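Local structure of Two-component system response regulator/GGDEF domain protein (Aeromonas salmonicida, 3LUF) at residues G184-L187 with V188-L191; A157-A160 with L161-E165. The protein probably makes cyclic di-GMP from two GTP molecules as a diguanylate cyclase, under the control of two receiver domains that bind magnesium. All coordinates share one frame; numbering follows the deposited sequence.

Interaction 1 of 2, residues G184-L187 with V188-L191; sequences GISL and VRML. With DMS (dimethyl sulfoxide), chain I.
Two torsions bring Arg189 back over the turn that precedes it: CG lies opposite its own carbonyl carbon, and the chain bends at chi3 (-52°), which turns the guanidinium toward Ser186. The hydroxyl of Ser186 meets the group there. NH2 stands 3.1 Å from Ser186 OG, but the N-H is strongly bent away from the oxygen, at 127°, and the hydrogen bond is weak. The flat group rests by one face on Ser186 CA, which sits 3.3 Å above its plane and toward its rim, while Ile185 CG2 comes to its edge, 3.7 Å from NH1. Ser186 OG also donates to the oxygen of a dimethyl sulfoxide molecule, probably from the crystallisation liquor, at 2.7 Å from DMS O. The same solvent oxygen accepts from Asp183 N, close to the start of the helix. Helix 184-194 is the connection of a beta-alpha-beta unit in the second receiver domain, between strands 172-176 and 201-207; it begins near the magnesium site that includes Asp176. Its buried side carries Leu187 and Leu191, whose side chains cross at a slant, with Leu187 CD1 4.1 Å from Leu191 CG. Between them runs a backbone bond, Leu191 N to Leu187 O, 3.0 Å long. Val188, also buried, packs against Tyr217 and Ile202.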
ATOM      1  N   GLY B 184      11.932  -9.094  14.201  1.00 14.73           N
ATOM      2  CA  GLY B 184      11.705  -8.048  13.195  1.00 13.62           C
ATOM      3  C   GLY B 184      11.275  -6.715  13.792  1.00 14.11           C
ATOM      4  O   GLY B 184      11.670  -5.651  13.307  1.00 13.10           O
ATOM      5  N   ILE B 185      10.408  -6.742  14.798  1.00 13.99           N
ATOM      6  CA  ILE B 185       9.896  -5.494  15.345  1.00 14.83           C
ATOM      7  C   ILE B 185      11.010  -4.762  16.095  1.00 15.22           C
ATOM      8  O   ILE B 185      11.119  -3.527  15.995  1.00 13.65           O
ATOM      9  CB  ILE B 185       8.628  -5.715  16.210  1.00 16.14           C
ATOM     10  CG1 ILE B 185       7.471  -6.127  15.317  1.00 20.88           C
ATOM     11  CG2 ILE B 185       8.224  -4.431  16.900  1.00 16.27           C
ATOM     12  CD1 ILE B 185       6.385  -6.890  16.019  1.00 27.03           C
ATOM     13  N   SER B 186      11.852  -5.518  16.791  1.00 14.46           N
ATOM     14  CA  SER B 186      13.036  -4.958  17.425  1.00 14.50           C
ATOM     15  C   SER B 186      13.987  -4.315  16.425  1.00 13.15           C
ATOM     16  O   SER B 186      14.531  -3.253  16.678  1.00 12.00           O
ATOM     17  CB  SER B 186      13.794  -6.035  18.193  1.00 14.92           C
ATOM     18  OG  SER B 186      13.054  -6.412  19.310  1.00 18.01           O
ATOM     19  N   LEU B 187      14.178  -4.967  15.285  1.00 11.61           N
ATOM     20  CA  LEU B 187      15.010  -4.384  14.245  1.00 11.52           C
ATOM     21  C   LEU B 187      14.363  -3.091  13.751  1.00 11.49           C
ATOM     22  O   LEU B 187      15.030  -2.088  13.542  1.00 11.20           O
ATOM     23  CB  LEU B 187      15.230  -5.358  13.073  1.00 11.13           C
ATOM     24  CG  LEU B 187      15.983  -4.818  11.854  1.00 10.89           C
ATOM     25  CD1 LEU B 187      17.412  -4.343  12.189  1.00 11.47           C
ATOM     26  CD2 LEU B 187      16.018  -5.937  10.801  1.00 12.74           C
ATOM     27  N   VAL B 188      13.060  -3.125  13.521  1.00  9.60           N
ATOM     28  CA  VAL B 188      12.401  -1.890  13.072  1.00 10.71           C
ATOM     29  C   VAL B 188      12.572  -0.747  14.106  1.00 11.09           C
ATOM     30  O   VAL B 188      12.871   0.385  13.745  1.00 11.83           O
ATOM     31  CB  VAL B 188      10.930  -2.172  12.753  1.00 11.19           C
ATOM     32  CG1 VAL B 188      10.203  -0.905  12.501  1.00 10.48           C
ATOM     33  CG2 VAL B 188      10.872  -3.080  11.510  1.00 13.45           C
ATOM     34  N   ARG B 189      12.389  -1.051  15.384  1.00 11.55           N
ATOM     35  CA  ARG B 189      12.633  -0.034  16.426  1.00 12.39           C
ATOM     36  C   ARG B 189      14.058   0.560  16.338  1.00 12.00           C
ATOM     37  O   ARG B 189      14.204   1.782  16.415  1.00 12.08           O
ATOM     38  CB  ARG B 189      12.362  -0.591  17.837  1.00 12.71           C
ATOM     39  CG  ARG B 189      10.910  -1.003  18.097  1.00 16.51           C
ATOM     40  CD  ARG B 189      10.586  -1.096  19.638  1.00 26.54           C
ATOM     41  NE  ARG B 189      11.560  -1.934  20.338  1.00 31.00           N
ATOM     42  CZ  ARG B 189      11.531  -3.267  20.371  1.00 34.30           C
ATOM     43  NH1 ARG B 189      10.551  -3.952  19.757  1.00 33.80           N
ATOM     44  NH2 ARG B 189      12.494  -3.920  21.017  1.00 35.21           N
HETATM   45  N   MSE B 190      15.091  -0.280  16.157  1.00 12.16           N
HETATM   46  CA  MSE B 190      16.451   0.207  16.034  1.00 10.80           C
HETATM   47  C   MSE B 190      16.607   1.140  14.832  1.00 10.88           C
HETATM   48  O   MSE B 190      17.244   2.206  14.906  1.00 11.68           O
HETATM   49  CB  MSE B 190      17.431  -0.973  15.934  1.00 11.38           C
HETATM   50  CG  MSE B 190      17.557  -1.680  17.264  1.00 12.57           C
HETATM   51 SE   MSE B 190      18.975  -3.014  17.118  1.00 16.07          SE
HETATM   52  CE  MSE B 190      20.446  -1.875  16.764  1.00 16.41           C
ATOM     53  N   LEU B 191      16.035   0.716  13.699  1.00 10.05           N
ATOM     54  CA  LEU B 191      16.161   1.465  12.471  1.00  9.39           C
ATOM     55  C   LEU B 191      15.500   2.829  12.623  1.00  9.22           C
ATOM     56  O   LEU B 191      16.031   3.859  12.193  1.00 11.05           O
ATOM     57  CB  LEU B 191      15.565   0.681  11.259  1.00  8.70           C
ATOM     58  CG  LEU B 191      16.372  -0.567  10.879  1.00 10.67           C
ATOM     59  CD1 LEU B 191      15.695  -1.265   9.688  1.00 13.14           C
ATOM     60  CD2 LEU B 191      17.832  -0.228  10.520  1.00 12.94           C
TER
HETATM   61  S   DMS I 259      13.640 -10.004  20.912  1.00 53.49           S
HETATM   62  O   DMS I 259      13.761  -8.974  19.443  1.00 52.95           O
HETATM   63  C1  DMS I 259      12.140  -9.604  21.862  1.00 52.29           C
HETATM   64  C2  DMS I 259      13.239 -11.708  20.421  1.00 53.10           C

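Interaction 2 of 2, residues A157-A160 with L161-E165; sequences AREA and LATLE. Unlike the reference sequence in segment 161-165: Ala162 (reference Thr).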
ATOM      1  N   ALA B 157      19.066  -9.891  11.990  1.00 16.27           N
ATOM      2  CA  ALA B 157      19.123  -8.454  12.249  1.00 15.98           C
ATOM      3  C   ALA B 157      20.532  -7.927  12.301  1.00 15.47           C
ATOM      4  O   ALA B 157      20.813  -6.856  11.764  1.00 14.51           O
ATOM      5  CB  ALA B 157      18.393  -8.109  13.530  1.00 15.39           C
ATOM      6  N   ARG B 158      21.416  -8.670  12.964  1.00 16.97           N
ATOM      7  CA  ARG B 158      22.813  -8.260  13.035  1.00 17.62           C
ATOM      8  C   ARG B 158      23.416  -8.010  11.634  1.00 16.60           C
ATOM      9  O   ARG B 158      24.013  -6.961  11.383  1.00 14.84           O
ATOM     10  CB  ARG B 158      23.567  -9.308  13.860  1.00 17.69           C
ATOM     11  CG  ARG B 158      25.016  -9.128  14.061  1.00 22.95           C
ATOM     12  CD  ARG B 158      25.505 -10.318  14.944  1.00 23.65           C
ATOM     13  NE  ARG B 158      24.790 -10.386  16.231  1.00 26.72           N
ATOM     14  CZ  ARG B 158      25.191  -9.731  17.320  1.00 24.99           C
ATOM     15  NH1 ARG B 158      26.299  -9.011  17.258  1.00 26.09           N
ATOM     16  NH2 ARG B 158      24.528  -9.813  18.464  1.00 21.36           N
ATOM     17  N   GLU B 159      23.224  -8.952  10.708  1.00 16.49           N
ATOM     18  CA  GLU B 159      23.707  -8.785   9.347  1.00 16.09           C
ATOM     19  C   GLU B 159      23.012  -7.624   8.618  1.00 14.73           C
ATOM     20  O   GLU B 159      23.672  -6.899   7.892  1.00 14.22           O
ATOM     21  CB  GLU B 159      23.558 -10.082   8.537  1.00 16.81           C
ATOM     22  CG  GLU B 159      24.045  -9.943   7.104  1.00 21.02           C
ATOM     23  CD  GLU B 159      24.194 -11.271   6.374  1.00 25.38           C
ATOM     24  OE1 GLU B 159      23.375 -12.199   6.604  1.00 25.27           O
ATOM     25  OE2 GLU B 159      25.144 -11.363   5.561  1.00 27.63           O
ATOM     26  N   ALA B 160      21.704  -7.458   8.828  1.00 13.06           N
ATOM     27  CA  ALA B 160      20.934  -6.362   8.209  1.00 12.36           C
ATOM     28  C   ALA B 160      21.554  -5.031   8.558  1.00 11.66           C
ATOM     29  O   ALA B 160      21.745  -4.203   7.702  1.00 13.18           O
ATOM     30  CB  ALA B 160      19.444  -6.416   8.632  1.00 12.45           C
ATOM     31  N   LEU B 161      21.862  -4.819   9.840  1.00 11.80           N
ATOM     32  CA  LEU B 161      22.454  -3.562  10.274  1.00 11.41           C
ATOM     33  C   LEU B 161      23.796  -3.328   9.624  1.00 11.93           C
ATOM     34  O   LEU B 161      24.062  -2.234   9.155  1.00 13.95           O
ATOM     35  CB  LEU B 161      22.601  -3.530  11.788  1.00 10.08           C
ATOM     36  CG  LEU B 161      21.278  -3.545  12.568  1.00  9.36           C
ATOM     37  CD1 LEU B 161      21.433  -4.120  13.966  1.00 11.12           C
ATOM     38  CD2 LEU B 161      20.552  -2.127  12.617  1.00  9.48           C
ATOM     39  N   ALA B 162      24.620  -4.382   9.579  1.00 12.71           N
ATOM     40  CA  ALA B 162      25.946  -4.300   8.962  1.00 14.01           C
ATOM     41  C   ALA B 162      25.856  -3.925   7.490  1.00 13.97           C
ATOM     42  O   ALA B 162      26.602  -3.082   7.011  1.00 13.66           O
ATOM     43  CB  ALA B 162      26.687  -5.655   9.138  1.00 14.94           C
ATOM     44  N   THR B 163      24.909  -4.554   6.800  1.00 14.97           N
ATOM     45  CA  THR B 163      24.642  -4.308   5.385  1.00 15.18           C
ATOM     46  C   THR B 163      24.212  -2.868   5.129  1.00 14.66           C
ATOM     47  O   THR B 163      24.707  -2.208   4.223  1.00 14.58           O
ATOM     48  CB  THR B 163      23.660  -5.372   4.833  1.00 14.86           C
ATOM     49  OG1 THR B 163      24.318  -6.628   4.890  1.00 19.36           O
ATOM     50  CG2 THR B 163      23.289  -5.109   3.372  1.00 16.45           C
ATOM     51  N   LEU B 164      23.301  -2.364   5.960  1.00 15.22           N
ATOM     52  CA  LEU B 164      22.850  -0.973   5.859  1.00 15.51           C
ATOM     53  C   LEU B 164      23.989   0.020   6.064  1.00 16.96           C
ATOM     54  O   LEU B 164      24.073   1.051   5.360  1.00 16.25           O
ATOM     55  CB  LEU B 164      21.707  -0.703   6.834  1.00 14.71           C
ATOM     56  CG  LEU B 164      20.385  -1.381   6.430  1.00 15.37           C
ATOM     57  CD1 LEU B 164      19.347  -1.411   7.614  1.00 17.43           C
ATOM     58  CD2 LEU B 164      19.728  -0.738   5.196  1.00 18.66           C
ATOM     59  N   GLU B 165      24.882  -0.302   7.011  1.00 18.67           N
ATOM     60  CA  GLU B 165      26.060   0.535   7.256  1.00 21.37           C
ATOM     61  C   GLU B 165      26.920   0.581   6.011  1.00 21.92           C
ATOM     62  O   GLU B 165      27.371   1.648   5.611  1.00 23.42           O
ATOM     63  CB  GLU B 165      26.942  -0.016   8.377  1.00 22.04           C
ATOM     64  CG  GLU B 165      26.447   0.193   9.766  1.00 27.10           C
ATOM     65  CD  GLU B 165      26.260   1.649  10.133  1.00 30.22           C
ATOM     66  OE1 GLU B 165      25.257   1.919  10.795  1.00 34.29           O
ATOM     67  OE2 GLU B 165      27.075   2.519   9.759  1.00 31.86           O
TER
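Residues 157-160 run straight into 161-165 as one regular alpha helix, whose i to i+4 bonds join Leu161 N to Ala157 O, Ala162 N to Arg158 O, Thr163 N to Glu159 O and Leu164 N to Ala160 O. The acceptor of the third is shared. Glu159 O, 2.9 Å from Thr163 N, also takes a hydrogen bond from the hydroxyl of Thr163, with OG1 3.1 Å away. The two donors arrive differently: the amide lies nearly on the line of the carbonyl bond, whereas OG1 stands 41° out of the carbonyl plane. Thr163 reaches back in this way because OG1 is opposite its own carbonyl carbon (chi1 -65°), on the side of the preceding turn. The hydroxyl thus has a partner within its own helix, and its approach brings it to 4.0 Å from Glu159 CG. Beyond CG the glutamate runs out extended, and its OE1 accepts from Ser155 N, just ahead of the helix. Leu161 and Leu164 lay their branches against carbonyls one turn back, with Leu161 CG 3.4 Å from Ala157 O and Leu164 CG 3.4 Å from Ala160 O. Ala160, buried and small, sits against Leu128, Val130 and Ala154. A helix packed over one face of a parallel five-stranded sheet of order 2-1-3-4-5, here across strands 150-154 and 126-130, is characteristic of the CheY-like receiver domain.

Overall arrangement
The chain holds the two receiver domains of a longer protein whose GGDEF domain probably carries the cyclase activity. From the N terminus, the first receiver domain is complete before either contact begins; both belong to the second. Interaction 2 comes first, on helix 157-166, and interaction 1 follows on helix 184-194, with strand 172-176 between them. Each is local to one helix and closes no long loop, so they stand in series and neither nest nor cross. Their centres are 12 Å apart, and the helices meet mainly through leucines, Leu191 CD2 lying 3.5 Å from Leu164 CD1, with Met190 adding its end against Leu161. This seam illustrates how neighbouring receiver-domain helices pack together beside the parallel sheet.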